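Local coordinates for uncharacterized protein (Mycobacterium tuberculosis CAS/NITR204, PDB 5VYQ) that binds dTDP-4-amino-4,6-dideoxyglucose and folinic acid and probably transfers a formyl group to the amino group of the sugar nucleotide, at residues 115-129 with 158-170. Residues are numbered along the deposited sequence; the frame is centred on the assembly and turned at random. Where two conformers were deposited one is given.
Sequences QVFSIIDGQKVGVTI and VYARLMDIERELV. With 0FX (dTDP-4-amino-4,6-dideoxyglucose), chain D.
Q115, in helix 114-121, reaches across to V158, Y159 and L162 of helix 155-179 and ends on the bound dTDP-4-amino-4,6-dideoxyglucose (0FX). Its CB rests on V158 CG1 at 3.7 Å. CG lies between the backbone N and the carbonyl carbon (chi1 72°), and a bend at chi2 brings CD near Y159 CD1. At the tip, OE1 comes to 3.8 Å from L162 CD1, while NE2 gives an almost straight hydrogen bond to 0FX O3 (2.9 Å); S155 OG also bonds to NE2. The amide and the phenol ring are turned 49° apart. Y159 supplies the second grip: its OH donates to the phosphate oxygen O4P of 0FX at 2.6 Å, and C4 of the ligand's deoxyribose sits 3.8 Å above the ring centre. Two residues thus clasp the nucleotide on its deoxyribose and its diphosphate.

Beyond the ligand the contact turns apolar. L162 CD2 lies against the backbone of G126, at its O and CA. V127, the most covered residue, sets CG2 against L162 O and I165 CG2 (3.6 Å from the latter) and CG1 against L169 CD2; I129 CD1 touches both L169 and V170. Within this formyl transferase region, segment 158-170 runs at 30° to strand 125-129, packing on the antiparallel end of the six-stranded mixed sheet (strands 125-131 and 141-147); helices 196-203 and 213-222 cover other sides of helix 114-121.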
loop_
_atom_site.group_PDB
_atom_site.type_symbol
_atom_site.label_atom_id
_atom_site.label_comp_id
_atom_site.label_asym_id
_atom_site.label_seq_id
_atom_site.Cartn_x
_atom_site.Cartn_y
_atom_site.Cartn_z
ATOM N N GLN A 115 -7.254 -10.801 14.610
ATOM C CA GLN A 115 -6.743 -9.414 14.551
ATOM C C GLN A 115 -7.348 -8.682 13.335
ATOM O O GLN A 115 -7.472 -7.467 13.380
ATOM C CB GLN A 115 -5.211 -9.334 14.473
ATOM C CG GLN A 115 -4.512 -9.747 13.156
ATOM C CD GLN A 115 -4.480 -11.227 12.915
ATOM O OE1 GLN A 115 -4.776 -12.035 13.821
ATOM N NE2 GLN A 115 -4.187 -11.607 11.683
ATOM N N VAL A 116 -7.685 -9.397 12.264
ATOM C CA VAL A 116 -8.333 -8.765 11.110
ATOM C C VAL A 116 -9.615 -8.095 11.572
ATOM O O VAL A 116 -9.860 -6.916 11.344
ATOM C CB VAL A 116 -8.608 -9.751 9.960
ATOM C CG1 VAL A 116 -9.408 -9.067 8.885
ATOM C CG2 VAL A 116 -7.315 -10.366 9.439
ATOM N N PHE A 117 -10.398 -8.839 12.322
ATOM C CA PHE A 117 -11.695 -8.390 12.752
ATOM C C PHE A 117 -11.542 -7.355 13.869
ATOM O O PHE A 117 -12.305 -6.350 13.927
ATOM C CB PHE A 117 -12.561 -9.607 13.136
ATOM C CG PHE A 117 -12.920 -10.458 11.975
ATOM C CD1 PHE A 117 -14.028 -10.133 11.201
ATOM C CD2 PHE A 117 -12.140 -11.553 11.610
ATOM C CE1 PHE A 117 -14.410 -10.898 10.130
ATOM C CE2 PHE A 117 -12.518 -12.309 10.518
ATOM C CZ PHE A 117 -13.626 -11.976 9.771
ATOM N N SER A 118 -10.544 -7.517 14.736
ATOM C CA SER A 118 -10.362 -6.527 15.796
ATOM C C SER A 118 -9.832 -5.173 15.332
ATOM O O SER A 118 -10.153 -4.125 15.912
ATOM C CB SER A 118 -9.439 -7.067 16.884
ATOM O OG SER A 118 -10.139 -7.999 17.681
ATOM N N ILE A 119 -9.024 -5.179 14.287
ATOM C CA ILE A 119 -8.606 -3.899 13.715
ATOM C C ILE A 119 -9.830 -3.100 13.292
ATOM O O ILE A 119 -9.852 -1.879 13.413
ATOM C CB ILE A 119 -7.640 -4.119 12.529
ATOM C CG1 ILE A 119 -6.290 -4.537 13.118
ATOM C CG2 ILE A 119 -7.441 -2.870 11.674
ATOM C CD1 ILE A 119 -5.312 -5.153 12.172
ATOM N N ILE A 120 -10.795 -3.776 12.724
ATOM C CA ILE A 120 -12.011 -3.114 12.244
ATOM C C ILE A 120 -12.958 -2.770 13.369
ATOM O O ILE A 120 -13.518 -1.673 13.370
ATOM C CB ILE A 120 -12.729 -3.969 11.202
ATOM C CG1 ILE A 120 -11.897 -3.992 9.914
ATOM C CG2 ILE A 120 -14.197 -3.543 10.992
ATOM C CD1 ILE A 120 -12.276 -5.133 9.017
ATOM N N ASP A 121 -13.181 -3.687 14.308
ATOM C CA ASP A 121 -14.209 -3.437 15.305
ATOM C C ASP A 121 -13.754 -2.856 16.629
ATOM O O ASP A 121 -14.598 -2.512 17.442
ATOM C CB ASP A 121 -15.130 -4.641 15.493
ATOM C CG ASP A 121 -14.518 -5.799 16.266
ATOM O OD1 ASP A 121 -13.399 -5.644 16.769
ATOM O OD2 ASP A 121 -15.216 -6.863 16.306
ATOM N N GLY A 122 -12.463 -2.775 16.899
ATOM C CA GLY A 122 -11.930 -2.172 18.136
ATOM C C GLY A 122 -11.948 -3.081 19.342
ATOM O O GLY A 122 -11.577 -2.667 20.456
ATOM N N GLN A 123 -12.366 -4.332 19.159
ATOM C CA GLN A 123 -12.352 -5.284 20.250
ATOM C C GLN A 123 -10.923 -5.680 20.561
ATOM O O GLN A 123 -10.080 -5.561 19.701
ATOM C CB GLN A 123 -13.196 -6.523 19.933
ATOM C CG GLN A 123 -14.692 -6.201 19.853
ATOM C CD GLN A 123 -15.531 -7.464 19.940
ATOM O OE1 GLN A 123 -16.015 -7.822 21.021
ATOM N NE2 GLN A 123 -15.663 -8.163 18.824
ATOM N N LYS A 124 -10.658 -6.167 21.756
ATOM C CA LYS A 124 -9.312 -6.637 22.117
ATOM C C LYS A 124 -8.856 -7.759 21.211
ATOM O O LYS A 124 -9.656 -8.557 20.747
ATOM C CB LYS A 124 -9.262 -7.182 23.516
ATOM C CG LYS A 124 -9.374 -6.071 24.551
ATOM C CD LYS A 124 -9.363 -6.615 25.974
ATOM C CE LYS A 124 -9.655 -5.459 26.951
ATOM N NZ LYS A 124 -9.218 -5.900 28.298
ATOM N N VAL A 125 -7.554 -7.832 21.033
ATOM C CA VAL A 125 -6.939 -9.019 20.477
ATOM C C VAL A 125 -5.753 -9.384 21.370
ATOM O O VAL A 125 -5.291 -8.627 22.235
ATOM C CB VAL A 125 -6.534 -8.815 18.988
ATOM C CG1 VAL A 125 -5.268 -7.977 18.888
ATOM C CG2 VAL A 125 -6.404 -10.171 18.267
ATOM N N GLY A 126 -5.206 -10.567 21.155
ATOM C CA GLY A 126 -4.145 -11.091 22.035
ATOM C C GLY A 126 -4.097 -12.595 21.832
ATOM O O GLY A 126 -4.452 -13.070 20.751
ATOM N N VAL A 127 -3.680 -13.319 22.860
ATOM C CA VAL A 127 -3.531 -14.765 22.785
ATOM C C VAL A 127 -4.248 -15.363 23.981
ATOM O O VAL A 127 -4.157 -14.806 25.078
ATOM C CB VAL A 127 -2.048 -15.141 22.817
ATOM C CG1 VAL A 127 -1.882 -16.649 22.846
ATOM C CG2 VAL A 127 -1.261 -14.584 21.658
ATOM N N THR A 128 -4.943 -16.481 23.758
ATOM C CA THR A 128 -5.664 -17.144 24.835
ATOM C C THR A 128 -5.303 -18.608 24.860
ATOM O O THR A 128 -5.342 -19.236 23.815
ATOM C CB THR A 128 -7.186 -16.998 24.673
ATOM O OG1 THR A 128 -7.541 -15.592 24.565
ATOM C CG2 THR A 128 -7.911 -17.630 25.810
ATOM N N ILE A 129 -4.979 -19.126 26.042
ATOM C CA ILE A 129 -4.764 -20.564 26.213
ATOM C C ILE A 129 -5.980 -21.032 27.038
ATOM O O ILE A 129 -6.281 -20.492 28.091
ATOM C CB ILE A 129 -3.468 -20.832 26.995
ATOM C CG1 ILE A 129 -2.259 -20.264 26.268
ATOM C CG2 ILE A 129 -3.304 -22.338 27.175
ATOM C CD1 ILE A 129 -0.917 -20.405 26.942
ATOM N N VAL A 158 0.449 -6.833 13.535
ATOM C CA VAL A 158 -0.146 -7.314 14.794
ATOM C C VAL A 158 0.152 -8.809 14.975
ATOM O O VAL A 158 0.552 -9.266 16.049
ATOM C CB VAL A 158 -1.639 -7.059 14.883
ATOM C CG1 VAL A 158 -2.248 -7.762 16.112
ATOM C CG2 VAL A 158 -1.914 -5.557 14.860
ATOM N N TYR A 159 -0.012 -9.575 13.911
ATOM C CA TYR A 159 0.167 -11.024 13.965
ATOM C C TYR A 159 1.590 -11.386 14.393
ATOM O O TYR A 159 1.778 -12.295 15.198
ATOM C CB TYR A 159 -0.123 -11.620 12.590
ATOM C CG TYR A 159 -0.223 -13.124 12.610
ATOM C CD1 TYR A 159 -1.283 -13.782 13.180
ATOM C CD2 TYR A 159 0.820 -13.873 12.123
ATOM C CE1 TYR A 159 -1.336 -15.177 13.201
ATOM C CE2 TYR A 159 0.809 -15.254 12.160
ATOM C CZ TYR A 159 -0.278 -15.897 12.700
ATOM O OH TYR A 159 -0.333 -17.256 12.713
ATOM N N ALA A 160 2.588 -10.662 13.915
ATOM C CA ALA A 160 3.958 -10.931 14.296
ATOM C C ALA A 160 4.128 -10.751 15.797
ATOM O O ALA A 160 4.760 -11.598 16.466
ATOM C CB ALA A 160 4.918 -10.056 13.517
ATOM N N ARG A 161 3.502 -9.724 16.368
ATOM C CA ARG A 161 3.534 -9.549 17.817
ATOM C C ARG A 161 2.725 -10.638 18.532
ATOM O O ARG A 161 3.132 -11.133 19.596
ATOM C CB ARG A 161 3.076 -8.144 18.235
ATOM C CG ARG A 161 3.979 -7.014 17.709
ATOM C CD ARG A 161 3.920 -5.674 18.437
ATOM N NE ARG A 161 2.564 -5.164 18.555
ATOM C CZ ARG A 161 1.945 -4.495 17.591
ATOM N NH1 ARG A 161 0.705 -4.117 17.782
ATOM N NH2 ARG A 161 2.561 -4.241 16.424
ATOM N N LEU A 162 1.593 -11.049 17.968
ATOM C CA LEU A 162 0.856 -12.187 18.518
ATOM C C LEU A 162 1.673 -13.463 18.625
ATOM O O LEU A 162 1.588 -14.175 19.637
ATOM C CB LEU A 162 -0.451 -12.473 17.762
ATOM C CG LEU A 162 -1.468 -11.356 17.798
ATOM C CD1 LEU A 162 -2.660 -11.750 16.925
ATOM C CD2 LEU A 162 -1.984 -11.089 19.175
ATOM N N MET A 163 2.529 -13.719 17.649
ATOM C CA MET A 163 3.353 -14.928 17.709
ATOM C C MET A 163 4.401 -14.766 18.827
ATOM O O MET A 163 4.737 -15.762 19.486
ATOM C CB MET A 163 4.014 -15.195 16.378
ATOM C CG MET A 163 3.057 -15.488 15.223
ATOM S SD MET A 163 1.996 -16.898 15.483
ATOM C CE MET A 163 0.633 -16.171 16.359
ATOM N N ASP A 164 4.941 -13.574 19.057
ATOM C CA ASP A 164 5.878 -13.360 20.174
ATOM C C ASP A 164 5.143 -13.556 21.499
ATOM O O ASP A 164 5.674 -14.178 22.405
ATOM C CB ASP A 164 6.484 -11.956 20.164
ATOM C CG ASP A 164 7.459 -11.727 19.012
ATOM O OD1 ASP A 164 8.041 -12.682 18.512
ATOM O OD2 ASP A 164 7.634 -10.568 18.604
ATOM N N ILE A 165 3.930 -13.043 21.613
ATOM C CA ILE A 165 3.117 -13.204 22.819
ATOM C C ILE A 165 2.778 -14.654 23.067
ATOM O O ILE A 165 2.777 -15.128 24.209
ATOM C CB ILE A 165 1.861 -12.311 22.807
ATOM C CG1 ILE A 165 2.309 -10.849 22.838
ATOM C CG2 ILE A 165 0.915 -12.723 23.899
ATOM C CD1 ILE A 165 1.185 -9.856 22.580
ATOM N N GLU A 166 2.512 -15.409 22.013
ATOM C CA GLU A 166 2.151 -16.784 22.181
ATOM C C GLU A 166 3.323 -17.538 22.775
ATOM O O GLU A 166 3.125 -18.344 23.689
ATOM C CB GLU A 166 1.787 -17.375 20.814
ATOM C CG GLU A 166 1.291 -18.755 20.853
ATOM C CD GLU A 166 0.640 -19.156 19.507
ATOM O OE1 GLU A 166 1.266 -20.028 18.970
ATOM O OE2 GLU A 166 -0.356 -18.618 18.998
ATOM N N ARG A 167 4.521 -17.261 22.263
ATOM C CA ARG A 167 5.711 -17.941 22.759
ATOM C C ARG A 167 5.944 -17.596 24.233
ATOM O O ARG A 167 6.188 -18.500 25.053
ATOM C CB ARG A 167 6.918 -17.569 21.910
ATOM C CG ARG A 167 8.266 -17.955 22.542
ATOM C CD ARG A 167 9.424 -17.694 21.608
ATOM N NE ARG A 167 9.372 -18.627 20.478
ATOM C CZ ARG A 167 9.857 -19.878 20.511
ATOM N NH1 ARG A 167 9.721 -20.658 19.417
ATOM N NH2 ARG A 167 10.460 -20.353 21.630
ATOM N N GLU A 168 5.767 -16.316 24.584
ATOM C CA GLU A 168 5.932 -15.844 25.967
ATOM C C GLU A 168 4.960 -16.566 26.907
ATOM O O GLU A 168 5.303 -17.083 27.975
ATOM C CB GLU A 168 5.792 -14.299 26.020
ATOM C CG GLU A 168 7.067 -13.642 25.463
ATOM C CD GLU A 168 7.103 -12.167 25.070
ATOM O OE1 GLU A 168 6.144 -11.373 25.194
ATOM O OE2 GLU A 168 8.194 -11.772 24.601
ATOM N N LEU A 169 3.694 -16.592 26.525
ATOM C CA LEU A 169 2.665 -17.116 27.375
ATOM C C LEU A 169 2.757 -18.613 27.563
ATOM O O LEU A 169 2.573 -19.163 28.657
ATOM C CB LEU A 169 1.331 -16.684 26.763
ATOM C CG LEU A 169 0.152 -16.615 27.681
ATOM C CD1 LEU A 169 0.387 -15.592 28.794
ATOM C CD2 LEU A 169 -1.086 -16.300 26.832
ATOM N N VAL A 170 3.047 -19.318 26.460
ATOM C CA VAL A 170 3.268 -20.749 26.557
ATOM C C VAL A 170 4.454 -21.150 27.447
ATOM O O VAL A 170 4.325 -22.066 28.259
ATOM C CB VAL A 170 3.389 -21.397 25.151
ATOM C CG1 VAL A 170 3.804 -22.853 25.220
ATOM C CG2 VAL A 170 2.044 -21.278 24.450
HETATM O O4P 0FX D . -2.793 -18.149 12.820
HETATM P P2 0FX D . -3.450 -19.348 12.226
HETATM O O3P 0FX D . -2.686 -20.649 12.322
HETATM O O1G 0FX D . -4.904 -19.316 12.927
HETATM C C1G 0FX D . -6.054 -19.885 12.328
HETATM C C2G 0FX D . -7.269 -19.206 12.975
HETATM O O2G 0FX D . -7.106 -17.798 12.758
HETATM C C3G 0FX D . -7.254 -19.469 14.490
HETATM O O3G 0FX D . -8.269 -18.695 15.177
HETATM C C4G 0FX D . -7.306 -20.973 14.729
HETATM N N4A 0FX D . -7.223 -21.168 16.196
HETATM C C5G 0FX D . -6.137 -21.630 13.992
HETATM C C6G 0FX D . -6.380 -23.138 13.975
HETATM O O5G 0FX D . -6.064 -21.292 12.596
HETATM O OPP 0FX D . -3.864 -19.096 10.690
HETATM P P 0FX D . -2.945 -19.021 9.365
HETATM O O1P 0FX D . -3.740 -19.653 8.289
HETATM O O2P 0FX D . -1.548 -19.472 9.710
HETATM O O5 0FX D . -2.833 -17.454 9.046
HETATM C C5 0FX D . -2.052 -16.590 9.838
HETATM C C4 0FX D . -2.410 -15.155 9.503
HETATM O O4 0FX D . -2.043 -14.914 8.147
HETATM C C3 0FX D . -3.892 -14.782 9.537
HETATM O O3 0FX D . -4.291 -14.409 10.861
HETATM C C2 0FX D . -4.036 -13.607 8.589
HETATM C C1 0FX D . -2.979 -13.989 7.578
HETATM N N11 0FX D . -3.563 -14.619 6.388
HETATM C C61 0FX D . -3.518 -15.941 6.121
HETATM C C51 0FX D . -4.059 -16.456 4.958
HETATM C C5A 0FX D . -4.025 -17.945 4.721
HETATM C C21 0FX D . -4.043 -13.789 5.378
HETATM O O21 0FX D . -4.044 -12.495 5.598
HETATM N N31 0FX D . -4.583 -14.250 4.249
HETATM C C41 0FX D . -4.541 -15.581 4.011
HETATM O O41 0FX D . -5.069 -16.017 2.850
#